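Local coordinates for protein beta-galactosidase (Bacteroides thetaiotaomicron, PDB 5MUJ) that binds an oligosaccharide from chain B of the plant pectin rhamnogalacturonan II and probably acts on it as an arabinofuranosidase, at residues Leu49-Thr54 and Leu101-Leu106; Ala127-Glu132 and Thr209-Lys214; Val167-Thr172 and Glu183-Pro188; Phe300-Ala305 and Gly317-Ile322. One frame throughout, in Å; residues are numbered along the deposited sequence.

Contact 1: Leu49-Thr54 and Leu101-Leu106; sequences LAVAPT and LDWRTL
A50 and W103 meet in a contact where no hydrogen bond crosses directly: two waters carry the polar traffic between the backbones. One gives a proton to each of L49 O and L101 O, at 2.9 Å and 2.6 Å, and L49 O has a second donor in S370 OG. The other passes the link on, accepting from W103 N at 2.8 Å and donating to A50 O at 2.9 Å.

Beside the waters the packing is apolar. The methyl of A50 sits obliquely off the pyrrole part of the indole, CB lying 3.7 Å from W103 CD1. The V51 side chain crosses that of W103 at about a right angle, and its CG2 comes to 4.0 Å from W103 CB. W103 holds CG anti to the carbonyl carbon, beside its backbone N (chi1 -69°). At the indole nitrogen, NE1 bonds to L100 O. M74 and W72 of strand 71-79 pack on the same ring. An alanine in place of W103 would probably leave a gap beside A50 CB and L100 O without its indole donor. Further along, V51 CG1 only approaches T105 OG1, whose hydroxyl is bonded to Y76 OH.

A50 and V51 share I359 as their partner, which makes a classic beta bulge at the corner where strand 45-51 ends. That strand comes from the N-terminal end of the chain yet forms the outer edge of the last sheet, while 104-110 is the outer edge of the first. The join is characteristic of a five-bladed beta-propeller whose ring is closed by the N-terminal strand, the so-called velcro.

Contact 2: Ala127-Glu132 and Thr209-Lys214; sequences ALPDME and TVYWDK
Where two successive blades of the five-bladed beta-propeller adjoin, L128 and P129 lie against V210 and Y211. The loop leaving inner strand 121-126 of one blade runs over inner strand 204-212 of the next, and L128 N gives V210 O a backbone bond of 2.9 Å, nearly straight at 166°. The L128 and V210 side chains lie side by side and point the same way, CD2 of L128 being 3.9 Å from V210 CG1.

P129 CG comes obliquely to Y211 CE1 at 3.7 Å. M131, a selenomethionine, crosses the Y211 side chain at about a right angle with CG 3.6 Å from Y211 CD1. Its selenium makes an oblique Met-aromatic contact, 4.6 Å from the centroid. The bend at chi3 (77°) puts CE over one face of the ring, and CG2 of T209 lies over the other, toward the rim. The phenol oxygen bonds to I276 N in the following blade. A leucine in place of Y211 would probably leave I276 N without this partner and M131 with no ring to pack on. One water also bridges the two segments, donating to P129 O at 2.6 Å and accepting from W212 N at 2.8 Å.

Contact 3: Val167-Thr172 and Glu183-Pro188; sequences VGLAST and ESLDKP
L169 and L185 lie side by side and point the same way, with CD2 of L169 3.8 Å from CD1 of L185. L169 holds CG anti to its backbone N (chi1 -178°), whereas L185 has CG anti to the carbonyl carbon. Beneath them L185 N donates to L169 O at 3.2 Å, nearly straight.

A170 and S184, an antiparallel non-hydrogen-bonded pair, bring their CB atoms to 4.2 Å on one face. S171 and E183 point to the opposite face as a hydrogen-bonded pair, each backbone N donating to the other's O at 2.8 Å. A water joins S171 OG to E183 O. Between L169 and K187 a second water takes the place of a direct bond, accepting from L169 N and donating to K187 O, and P188 CB rests on V167 O.

This is a beta hairpin forming the outer edge of a propeller blade, with Y150 of strand 146-153 touching A170 and S184. Polar ends are held from outside the hairpin: S184 OG by R122, and both S171 OG and E183 OE1 by NH2 of R145. One guanidinium thus ties the two strands, and its charge would probably favour an ionised E183.

Contact 4: Phe300-Ala305 and Gly317-Ile322; sequences FNTFAA and GADLII
F300 lays one face of its ring over the carboxylate of D319, with OD2 of D319 3.4 Å from F300 CD2. The two planes are only 22° apart, and the side chains cross obliquely. F300 holds CG between its backbone N and carbonyl carbon (chi1 58°), which sets CG on the side of D319. D319 is gripped from elsewhere too, by a salt bridge from OD1 to R295 and a hydrogen bond from OD2 to Y297 OH. The methine carbon of T302, CB, approaches OD1 of D319 at 3.5 Å. A water sits 2.8 Å from T302 OG1 and also reaches G317 O and D319 OD1.

The backbones pair through N301. Its N donates to I321 O at 3.0 Å, and its O accepts from I321 N at 3.2 Å, with a weak, bent bond from L320 N added. Two residues, L320 and I321, are thus set against the one N301 in a classic beta bulge, by which the segment beyond the short outer strand 313-314 returns to the edge of 299-306 in this propeller blade. N301 and I321 run side by side in the same direction, N301 ND2 coming to 3.9 Å from I321 CG1, while OD1 of N301 accepts from K334 N in the next blade.

L320 crosses the F303 side chain at about a right angle, its CD1 standing 4.0 Å from CD1 of that ring and oblique to it. The F303 ring also stacks with W315, and helix 31-41 covers this flank, M34 and I37 touching F303 and Y38 touching L320.

How the contacts relate
Together the four contacts sample all five blades of the propeller. Contact 1 joins the last blade to the first, contact 2 the second to the third, and contacts 3 and 4 each build the outer part of a single blade. Contacts 2 and 3 are the closest neighbours, with centres 18 Å and nearest atoms about 6 Å apart; the hairpin of contact 3 falls within the chain between the two segments of contact 2. Contacts 3 and 4 lie on opposite sides of the chain's centre, 32 Å between centres. The bound glycan runs nearer contact 4: the F300 side chain is about 9 Å from a rhamnose, while V167 of contact 3 is about 13 Å from the methylated fucose derivative.

Contact 1: Leu49-Thr54 and Leu101-Leu106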
loop_
_atom_site.group_PDB
_atom_site.type_symbol
_atom_site.label_atom_id
_atom_site.label_comp_id
_atom_site.label_asym_id
_atom_site.label_seq_id
_atom_site.Cartn_x
_atom_site.Cartn_y
_atom_site.Cartn_z
ATOM N N LEU A 49 -3.452 -5.873 -16.771
ATOM C CA LEU A 49 -2.235 -6.007 -15.972
ATOM C C LEU A 49 -1.174 -5.007 -16.395
ATOM O O LEU A 49 -1.027 -4.681 -17.608
ATOM C CB LEU A 49 -1.714 -7.434 -16.005
ATOM C CG LEU A 49 -2.661 -8.469 -15.378
ATOM C CD1 LEU A 49 -2.430 -9.872 -15.891
ATOM C CD2 LEU A 49 -2.557 -8.453 -13.849
ATOM N N ALA A 50 -0.460 -4.495 -15.406
ATOM C CA ALA A 50 0.655 -3.581 -15.599
ATOM C C ALA A 50 1.966 -4.352 -15.412
ATOM O O ALA A 50 2.928 -4.204 -16.166
ATOM C CB ALA A 50 0.586 -2.479 -14.559
ATOM N N VAL A 51 2.018 -5.110 -14.319
ATOM C CA VAL A 51 3.157 -5.909 -13.971
ATOM C C VAL A 51 2.693 -7.278 -13.525
ATOM O O VAL A 51 1.986 -7.371 -12.528
ATOM C CB VAL A 51 4.037 -5.238 -12.880
ATOM C CG1 VAL A 51 5.357 -5.988 -12.733
ATOM C CG2 VAL A 51 4.372 -3.784 -13.235
ATOM N N ALA A 52 3.129 -8.327 -14.200
ATOM C CA ALA A 52 2.730 -9.688 -13.961
ATOM C C ALA A 52 3.934 -10.621 -13.812
ATOM O O ALA A 52 4.952 -10.446 -14.488
ATOM C CB ALA A 52 1.845 -10.175 -15.080
ATOM N N PRO A 53 3.824 -11.620 -12.910
ATOM C CA PRO A 53 4.824 -12.682 -12.846
ATOM C C PRO A 53 4.839 -13.531 -14.110
ATOM O O PRO A 53 3.769 -13.750 -14.720
ATOM C CB PRO A 53 4.376 -13.506 -11.629
ATOM C CG PRO A 53 2.913 -13.325 -11.618
ATOM C CD PRO A 53 2.677 -11.910 -12.029
ATOM N N THR A 54 6.041 -13.926 -14.509
ATOM C CA THR A 54 6.226 -14.743 -15.719
ATOM C C THR A 54 6.126 -16.260 -15.444
ATOM O O THR A 54 6.113 -17.053 -16.375
ATOM C CB THR A 54 7.527 -14.390 -16.501
ATOM O OG1 THR A 54 8.691 -14.427 -15.659
ATOM C CG2 THR A 54 7.415 -13.006 -17.114
ATOM N N LEU A 101 1.060 3.032 -18.367
ATOM C CA LEU A 101 0.353 1.818 -18.735
ATOM C C LEU A 101 1.284 0.640 -19.014
ATOM O O LEU A 101 0.999 -0.493 -18.623
ATOM C CB LEU A 101 -0.499 2.098 -20.002
ATOM C CG LEU A 101 -1.587 3.158 -19.813
ATOM C CD1 LEU A 101 -2.184 3.521 -21.205
ATOM C CD2 LEU A 101 -2.648 2.697 -18.771
ATOM N N ASP A 102 2.339 0.932 -19.787
ATOM C CA ASP A 102 3.369 0.003 -20.201
ATOM C C ASP A 102 4.593 0.185 -19.304
ATOM O O ASP A 102 5.198 1.280 -19.255
ATOM C CB ASP A 102 3.790 0.256 -21.664
ATOM C CG ASP A 102 2.684 -0.052 -22.661
ATOM O OD1 ASP A 102 1.847 0.823 -22.928
ATOM O OD2 ASP A 102 2.649 -1.185 -23.166
ATOM N N TRP A 103 4.986 -0.919 -18.702
ATOM C CA TRP A 103 5.979 -0.920 -17.585
ATOM C C TRP A 103 7.145 -1.834 -17.901
ATOM O O TRP A 103 6.960 -2.930 -18.460
ATOM C CB TRP A 103 5.331 -1.357 -16.226
ATOM C CG TRP A 103 4.405 -0.314 -15.756
ATOM C CD1 TRP A 103 3.060 -0.204 -16.046
ATOM C CD2 TRP A 103 4.730 0.830 -14.962
ATOM N NE1 TRP A 103 2.554 0.955 -15.498
ATOM C CE2 TRP A 103 3.558 1.598 -14.826
ATOM C CE3 TRP A 103 5.905 1.298 -14.386
ATOM C CZ2 TRP A 103 3.559 2.818 -14.170
ATOM C CZ3 TRP A 103 5.881 2.470 -13.737
ATOM C CH2 TRP A 103 4.725 3.213 -13.608
ATOM N N ARG A 104 8.350 -1.390 -17.544
ATOM C CA ARG A 104 9.542 -2.238 -17.689
ATOM C C ARG A 104 10.293 -2.367 -16.357
ATOM O O ARG A 104 10.759 -1.379 -15.804
ATOM C CB ARG A 104 10.470 -1.674 -18.749
ATOM C CG ARG A 104 9.853 -1.548 -20.152
ATOM C CD ARG A 104 10.816 -0.845 -21.089
ATOM N NE ARG A 104 11.065 0.524 -20.630
ATOM C CZ ARG A 104 10.293 1.570 -20.926
ATOM N NH1 ARG A 104 9.220 1.416 -21.703
ATOM N NH2 ARG A 104 10.575 2.769 -20.430
ATOM N N THR A 105 10.460 -3.602 -15.906
ATOM C CA THR A 105 11.136 -3.851 -14.607
ATOM C C THR A 105 12.610 -3.632 -14.735
ATOM O O THR A 105 13.231 -4.088 -15.740
ATOM C CB THR A 105 10.842 -5.248 -14.119
ATOM O OG1 THR A 105 9.453 -5.266 -13.806
ATOM C CG2 THR A 105 11.723 -5.599 -12.912
ATOM N N LEU A 106 13.165 -2.880 -13.770
ATOM C CA LEU A 106 14.578 -2.512 -13.798
ATOM C C LEU A 106 15.471 -3.376 -12.917
ATOM O O LEU A 106 16.640 -3.575 -13.269
ATOM C CB LEU A 106 14.762 -1.049 -13.414
ATOM C CG LEU A 106 14.134 0.005 -14.318
ATOM C CD1 LEU A 106 14.288 1.425 -13.798
ATOM C CD2 LEU A 106 14.758 -0.021 -15.721
HETATM O O HOH W 1 0.763 -3.036 -19.216
HETATM O O HOH W 2 3.451 -3.259 -18.836
#

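Contact 2: Ala127-Glu132 and Thr209-Lys214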
loop_
_atom_site.group_PDB
_atom_site.type_symbol
_atom_site.label_atom_id
_atom_site.label_comp_id
_atom_site.label_asym_id
_atom_site.label_seq_id
_atom_site.Cartn_x
_atom_site.Cartn_y
_atom_site.Cartn_z
ATOM N N ALA A 127 8.375 6.921 0.771
ATOM C CA ALA A 127 7.854 7.887 1.713
ATOM C C ALA A 127 7.920 9.298 1.206
ATOM O O ALA A 127 8.598 9.608 0.202
ATOM C CB ALA A 127 8.642 7.786 3.011
ATOM N N LEU A 128 7.180 10.159 1.870
ATOM C CA LEU A 128 7.114 11.560 1.632
ATOM C C LEU A 128 6.644 11.881 0.189
ATOM O O LEU A 128 7.207 12.766 -0.472
ATOM C CB LEU A 128 8.465 12.218 1.911
ATOM C CG LEU A 128 9.202 11.811 3.196
ATOM C CD1 LEU A 128 10.420 12.700 3.380
ATOM C CD2 LEU A 128 8.318 11.852 4.431
ATOM N N PRO A 129 5.577 11.198 -0.265
ATOM C CA PRO A 129 5.054 11.544 -1.592
ATOM C C PRO A 129 4.405 12.939 -1.549
ATOM O O PRO A 129 3.844 13.307 -0.518
ATOM C CB PRO A 129 3.973 10.484 -1.821
ATOM C CG PRO A 129 3.478 10.200 -0.412
ATOM C CD PRO A 129 4.713 10.221 0.440
ATOM N N ASP A 130 4.447 13.670 -2.664
ATOM C CA ASP A 130 3.589 14.828 -2.846
ATOM C C ASP A 130 2.149 14.284 -2.777
ATOM O O ASP A 130 1.769 13.415 -3.563
ATOM C CB ASP A 130 3.872 15.470 -4.201
ATOM C CG ASP A 130 3.141 16.784 -4.416
ATOM O OD1 ASP A 130 2.119 17.096 -3.784
ATOM O OD2 ASP A 130 3.596 17.532 -5.279
HETATM N N MSE A 131 1.390 14.768 -1.797
HETATM C CA MSE A 131 0.025 14.291 -1.534
HETATM C C MSE A 131 -1.028 14.978 -2.354
HETATM O O MSE A 131 -2.186 14.567 -2.344
HETATM C CB MSE A 131 -0.336 14.554 -0.079
HETATM C CG MSE A 131 0.481 13.662 0.819
HETATM SE SE MSE A 131 0.093 14.206 2.655
HETATM C CE MSE A 131 -1.660 13.337 2.846
ATOM N N GLU A 132 -0.656 16.050 -3.039
ATOM C CA GLU A 132 -1.635 16.801 -3.846
ATOM C C GLU A 132 -2.311 15.924 -4.926
ATOM O O GLU A 132 -1.640 15.432 -5.854
ATOM C CB GLU A 132 -1.005 18.038 -4.464
ATOM C CG GLU A 132 -2.008 18.792 -5.347
ATOM C CD GLU A 132 -1.661 20.241 -5.606
ATOM O OE1 GLU A 132 -0.468 20.536 -5.863
ATOM O OE2 GLU A 132 -2.601 21.079 -5.577
ATOM N N THR A 209 2.994 3.978 5.359
ATOM C CA THR A 209 3.415 5.075 4.446
ATOM C C THR A 209 3.573 6.297 5.312
ATOM O O THR A 209 2.715 6.547 6.180
ATOM C CB THR A 209 2.411 5.334 3.308
ATOM O OG1 THR A 209 2.444 4.234 2.404
ATOM C CG2 THR A 209 2.763 6.581 2.563
ATOM N N VAL A 210 4.695 6.978 5.193
ATOM C CA VAL A 210 4.963 8.202 5.952
ATOM C C VAL A 210 4.754 9.419 5.072
ATOM O O VAL A 210 5.291 9.496 3.946
ATOM C CB VAL A 210 6.402 8.194 6.524
ATOM C CG1 VAL A 210 6.749 9.522 7.204
ATOM C CG2 VAL A 210 6.566 7.002 7.458
ATOM N N TYR A 211 3.985 10.373 5.577
ATOM C CA TYR A 211 3.678 11.638 4.901
ATOM C C TYR A 211 4.404 12.803 5.570
ATOM O O TYR A 211 4.585 12.781 6.782
ATOM C CB TYR A 211 2.154 11.855 4.931
ATOM C CG TYR A 211 1.400 10.762 4.193
ATOM C CD1 TYR A 211 1.381 10.751 2.782
ATOM C CD2 TYR A 211 0.731 9.748 4.858
ATOM C CE1 TYR A 211 0.735 9.744 2.086
ATOM C CE2 TYR A 211 0.083 8.731 4.170
ATOM C CZ TYR A 211 0.075 8.736 2.778
ATOM O OH TYR A 211 -0.581 7.714 2.129
ATOM N N TRP A 212 4.825 13.808 4.782
ATOM C CA TRP A 212 5.317 15.082 5.311
ATOM C C TRP A 212 4.102 16.005 5.468
ATOM O O TRP A 212 3.482 16.367 4.496
ATOM C CB TRP A 212 6.364 15.745 4.387
ATOM C CG TRP A 212 6.757 17.116 4.855
ATOM C CD1 TRP A 212 7.202 17.459 6.100
ATOM C CD2 TRP A 212 6.715 18.333 4.096
ATOM N NE1 TRP A 212 7.446 18.809 6.160
ATOM C CE2 TRP A 212 7.155 19.372 4.944
ATOM C CE3 TRP A 212 6.346 18.646 2.779
ATOM C CZ2 TRP A 212 7.241 20.712 4.514
ATOM C CZ3 TRP A 212 6.433 19.975 2.351
ATOM C CH2 TRP A 212 6.876 20.989 3.219
ATOM N N ASP A 213 3.717 16.316 6.706
ATOM C CA ASP A 213 2.609 17.220 6.990
ATOM C C ASP A 213 3.191 18.583 7.331
ATOM O O ASP A 213 3.603 18.817 8.450
ATOM C CB ASP A 213 1.752 16.675 8.145
ATOM C CG ASP A 213 0.562 17.574 8.471
ATOM O OD1 ASP A 213 0.308 18.567 7.731
ATOM O OD2 ASP A 213 -0.105 17.306 9.485
ATOM N N LYS A 214 3.251 19.475 6.347
ATOM C CA LYS A 214 3.755 20.837 6.552
ATOM C C LYS A 214 3.012 21.563 7.680
ATOM O O LYS A 214 3.613 22.284 8.490
ATOM C CB LYS A 214 3.628 21.659 5.262
HETATM O O HOH W 3 4.151 13.579 2.045
#

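Contact 3: Val167-Thr172 and Glu183-Pro188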
loop_
_atom_site.group_PDB
_atom_site.type_symbol
_atom_site.label_atom_id
_atom_site.label_comp_id
_atom_site.label_asym_id
_atom_site.label_seq_id
_atom_site.Cartn_x
_atom_site.Cartn_y
_atom_site.Cartn_z
ATOM N N VAL A 167 7.832 -2.679 11.158
ATOM C CA VAL A 167 8.095 -1.540 10.252
ATOM C C VAL A 167 9.570 -1.162 10.218
ATOM O O VAL A 167 10.148 -0.694 11.154
ATOM C CB VAL A 167 7.238 -0.261 10.591
ATOM C CG1 VAL A 167 7.300 0.834 9.497
ATOM C CG2 VAL A 167 5.789 -0.638 10.717
ATOM N N GLY A 168 10.186 -1.281 9.050
ATOM C CA GLY A 168 11.539 -0.794 8.856
ATOM C C GLY A 168 11.633 0.555 8.135
ATOM O O GLY A 168 10.659 1.042 7.572
ATOM N N LEU A 169 12.813 1.154 8.191
ATOM C CA LEU A 169 13.088 2.454 7.590
ATOM C C LEU A 169 14.279 2.315 6.644
ATOM O O LEU A 169 15.299 1.720 7.019
ATOM C CB LEU A 169 13.472 3.488 8.654
ATOM C CG LEU A 169 13.745 4.918 8.152
ATOM C CD1 LEU A 169 12.504 5.570 7.540
ATOM C CD2 LEU A 169 14.306 5.770 9.295
ATOM N N ALA A 170 14.124 2.849 5.436
ATOM C CA ALA A 170 15.192 2.900 4.447
ATOM C C ALA A 170 15.301 4.259 3.860
ATOM O O ALA A 170 14.366 5.053 3.917
ATOM C CB ALA A 170 14.986 1.869 3.366
ATOM N N SER A 171 16.454 4.508 3.237
ATOM C CA SER A 171 16.698 5.772 2.593
ATOM C C SER A 171 17.787 5.651 1.550
ATOM O O SER A 171 18.518 4.675 1.521
ATOM C CB SER A 171 17.075 6.829 3.616
ATOM O OG SER A 171 18.366 6.604 4.160
ATOM N N THR A 172 17.855 6.647 0.679
ATOM C CA THR A 172 18.930 6.680 -0.329
ATOM C C THR A 172 19.297 8.107 -0.717
ATOM O O THR A 172 18.441 8.992 -0.717
ATOM C CB THR A 172 18.566 5.887 -1.604
ATOM O OG1 THR A 172 19.727 5.727 -2.445
ATOM C CG2 THR A 172 17.419 6.566 -2.382
ATOM N N GLU A 183 19.524 2.068 1.549
ATOM C CA GLU A 183 20.132 1.762 2.848
ATOM C C GLU A 183 19.072 1.624 3.903
ATOM O O GLU A 183 18.080 2.322 3.898
ATOM C CB GLU A 183 21.071 2.897 3.247
ATOM C CG GLU A 183 22.222 3.059 2.269
ATOM C CD GLU A 183 23.200 4.166 2.598
ATOM O OE1 GLU A 183 22.925 4.986 3.509
ATOM O OE2 GLU A 183 24.250 4.211 1.906
ATOM N N SER A 184 19.312 0.719 4.821
ATOM C CA SER A 184 18.335 0.486 5.888
ATOM C C SER A 184 18.935 0.371 7.272
ATOM O O SER A 184 20.132 0.102 7.445
ATOM C CB SER A 184 17.461 -0.675 5.530
ATOM O OG SER A 184 18.182 -1.837 5.404
ATOM N N LEU A 185 18.077 0.658 8.241
ATOM C CA LEU A 185 18.455 0.572 9.683
ATOM C C LEU A 185 18.572 -0.862 10.171
ATOM O O LEU A 185 17.886 -1.764 9.693
ATOM C CB LEU A 185 17.484 1.355 10.539
ATOM C CG LEU A 185 17.446 2.871 10.341
ATOM C CD1 LEU A 185 16.583 3.504 11.401
ATOM C CD2 LEU A 185 18.839 3.519 10.307
ATOM N N ASP A 186 19.404 -1.055 11.188
ATOM C CA ASP A 186 19.657 -2.383 11.714
ATOM C C ASP A 186 18.679 -2.854 12.811
ATOM O O ASP A 186 18.844 -3.957 13.348
ATOM C CB ASP A 186 21.110 -2.452 12.175
ATOM C CG ASP A 186 22.078 -2.476 11.012
ATOM O OD1 ASP A 186 21.664 -2.459 9.814
ATOM O OD2 ASP A 186 23.283 -2.526 11.276
ATOM N N LYS A 187 17.654 -2.028 13.058
ATOM C CA LYS A 187 16.546 -2.269 13.938
ATOM C C LYS A 187 15.277 -1.755 13.240
ATOM O O LYS A 187 15.343 -0.781 12.478
ATOM C CB LYS A 187 16.773 -1.488 15.247
ATOM C CG LYS A 187 16.763 0.046 15.117
ATOM C CD LYS A 187 17.447 0.769 16.277
ATOM C CE LYS A 187 16.533 0.975 17.478
ATOM N NZ LYS A 187 17.275 1.140 18.770
ATOM N N PRO A 188 14.115 -2.385 13.507
ATOM C CA PRO A 188 12.890 -1.744 13.040
ATOM C C PRO A 188 12.678 -0.386 13.694
ATOM O O PRO A 188 13.199 -0.134 14.787
ATOM C CB PRO A 188 11.783 -2.710 13.450
ATOM C CG PRO A 188 12.374 -3.708 14.363
ATOM C CD PRO A 188 13.865 -3.610 14.302
HETATM O O HOH W 4 14.671 -0.551 9.781
HETATM O O HOH W 5 18.391 4.647 6.056
#

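Contact 4: Phe300-Ala305 and Gly317-Ile322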
loop_
_atom_site.group_PDB
_atom_site.type_symbol
_atom_site.label_atom_id
_atom_site.label_comp_id
_atom_site.label_asym_id
_atom_site.label_seq_id
_atom_site.Cartn_x
_atom_site.Cartn_y
_atom_site.Cartn_z
ATOM N N PHE A 300 -11.692 -5.816 -2.054
ATOM C CA PHE A 300 -12.101 -4.680 -2.864
ATOM C C PHE A 300 -11.474 -3.389 -2.388
ATOM O O PHE A 300 -10.941 -3.346 -1.263
ATOM C CB PHE A 300 -13.622 -4.533 -2.833
ATOM C CG PHE A 300 -14.177 -4.361 -1.398
ATOM C CD1 PHE A 300 -14.452 -5.472 -0.557
ATOM C CD2 PHE A 300 -14.394 -3.096 -0.894
ATOM C CE1 PHE A 300 -14.933 -5.304 0.764
ATOM C CE2 PHE A 300 -14.876 -2.932 0.420
ATOM C CZ PHE A 300 -15.135 -4.034 1.228
ATOM N N ASN A 301 -11.512 -2.358 -3.237
ATOM C CA ASN A 301 -11.088 -1.008 -2.882
ATOM C C ASN A 301 -12.262 -0.035 -2.814
ATOM O O ASN A 301 -13.160 -0.031 -3.672
ATOM C CB ASN A 301 -10.079 -0.464 -3.915
ATOM C CG ASN A 301 -8.771 -1.215 -3.896
ATOM O OD1 ASN A 301 -8.367 -1.783 -2.900
ATOM N ND2 ASN A 301 -8.074 -1.202 -5.022
ATOM N N THR A 302 -12.227 0.825 -1.795
ATOM C CA THR A 302 -13.093 1.984 -1.703
ATOM C C THR A 302 -12.337 3.163 -1.062
ATOM O O THR A 302 -11.083 3.167 -1.042
ATOM C CB THR A 302 -14.464 1.641 -1.078
ATOM O OG1 THR A 302 -15.329 2.785 -1.139
ATOM C CG2 THR A 302 -14.335 1.166 0.354
ATOM N N PHE A 303 -13.048 4.158 -0.534
ATOM C CA PHE A 303 -12.353 5.269 0.072
ATOM C C PHE A 303 -13.127 5.814 1.248
ATOM O O PHE A 303 -14.312 5.555 1.385
ATOM C CB PHE A 303 -12.119 6.390 -0.934
ATOM C CG PHE A 303 -13.373 7.113 -1.318
ATOM C CD1 PHE A 303 -14.218 6.595 -2.301
ATOM C CD2 PHE A 303 -13.735 8.278 -0.664
ATOM C CE1 PHE A 303 -15.402 7.268 -2.658
ATOM C CE2 PHE A 303 -14.918 8.947 -1.020
ATOM C CZ PHE A 303 -15.749 8.441 -2.016
ATOM N N ALA A 304 -12.388 6.584 2.039
ATOM C CA ALA A 304 -12.919 7.409 3.090
ATOM C C ALA A 304 -12.392 8.826 2.970
ATOM O O ALA A 304 -11.435 9.079 2.228
ATOM C CB ALA A 304 -12.549 6.796 4.455
ATOM N N ALA A 305 -12.978 9.774 3.698
ATOM C CA ALA A 305 -12.466 11.139 3.681
ATOM C C ALA A 305 -12.510 11.777 5.080
ATOM O O ALA A 305 -13.265 11.314 5.943
ATOM C CB ALA A 305 -13.191 12.005 2.630
ATOM N N GLY A 317 -21.382 4.357 -1.115
ATOM C CA GLY A 317 -21.825 3.944 -2.472
ATOM C C GLY A 317 -20.999 2.782 -2.957
ATOM O O GLY A 317 -20.273 2.172 -2.184
ATOM N N ALA A 318 -21.067 2.518 -4.263
ATOM C CA ALA A 318 -20.402 1.383 -4.904
ATOM C C ALA A 318 -18.915 1.454 -4.650
ATOM O O ALA A 318 -18.319 2.517 -4.671
ATOM C CB ALA A 318 -20.655 1.389 -6.421
ATOM N N ASP A 319 -18.326 0.292 -4.483
ATOM C CA ASP A 319 -16.888 0.200 -4.262
ATOM C C ASP A 319 -16.161 0.628 -5.549
ATOM O O ASP A 319 -16.663 0.413 -6.640
ATOM C CB ASP A 319 -16.552 -1.216 -3.930
ATOM C CG ASP A 319 -17.027 -1.592 -2.525
ATOM O OD1 ASP A 319 -16.923 -0.731 -1.627
ATOM O OD2 ASP A 319 -17.487 -2.724 -2.353
ATOM N N LEU A 320 -14.959 1.139 -5.385
ATOM C CA LEU A 320 -14.191 1.676 -6.535
ATOM C C LEU A 320 -13.668 0.583 -7.439
ATOM O O LEU A 320 -13.690 0.741 -8.683
ATOM C CB LEU A 320 -13.015 2.478 -6.017
ATOM C CG LEU A 320 -13.299 3.782 -5.284
ATOM C CD1 LEU A 320 -12.011 4.494 -4.894
ATOM C CD2 LEU A 320 -14.187 4.704 -6.118
ATOM N N ILE A 321 -13.112 -0.469 -6.865
ATOM C CA ILE A 321 -12.541 -1.597 -7.597
ATOM C C ILE A 321 -13.052 -2.869 -6.974
ATOM O O ILE A 321 -12.916 -3.047 -5.750
ATOM C CB ILE A 321 -10.987 -1.645 -7.525
ATOM C CG1 ILE A 321 -10.379 -0.327 -7.985
ATOM C CG2 ILE A 321 -10.431 -2.830 -8.317
ATOM C CD1 ILE A 321 -10.454 -0.046 -9.501
ATOM N N ILE A 322 -13.651 -3.736 -7.772
ATOM C CA ILE A 322 -14.143 -5.028 -7.325
ATOM C C ILE A 322 -13.756 -6.108 -8.300
ATOM O O ILE A 322 -13.516 -5.797 -9.502
ATOM C CB ILE A 322 -15.693 -5.035 -7.121
ATOM C CG1 ILE A 322 -16.485 -5.005 -8.450
ATOM C CG2 ILE A 322 -16.119 -3.883 -6.208
ATOM C CD1 ILE A 322 -17.988 -5.109 -8.262
HETATM O O HOH W 6 -17.949 1.794 -0.632
#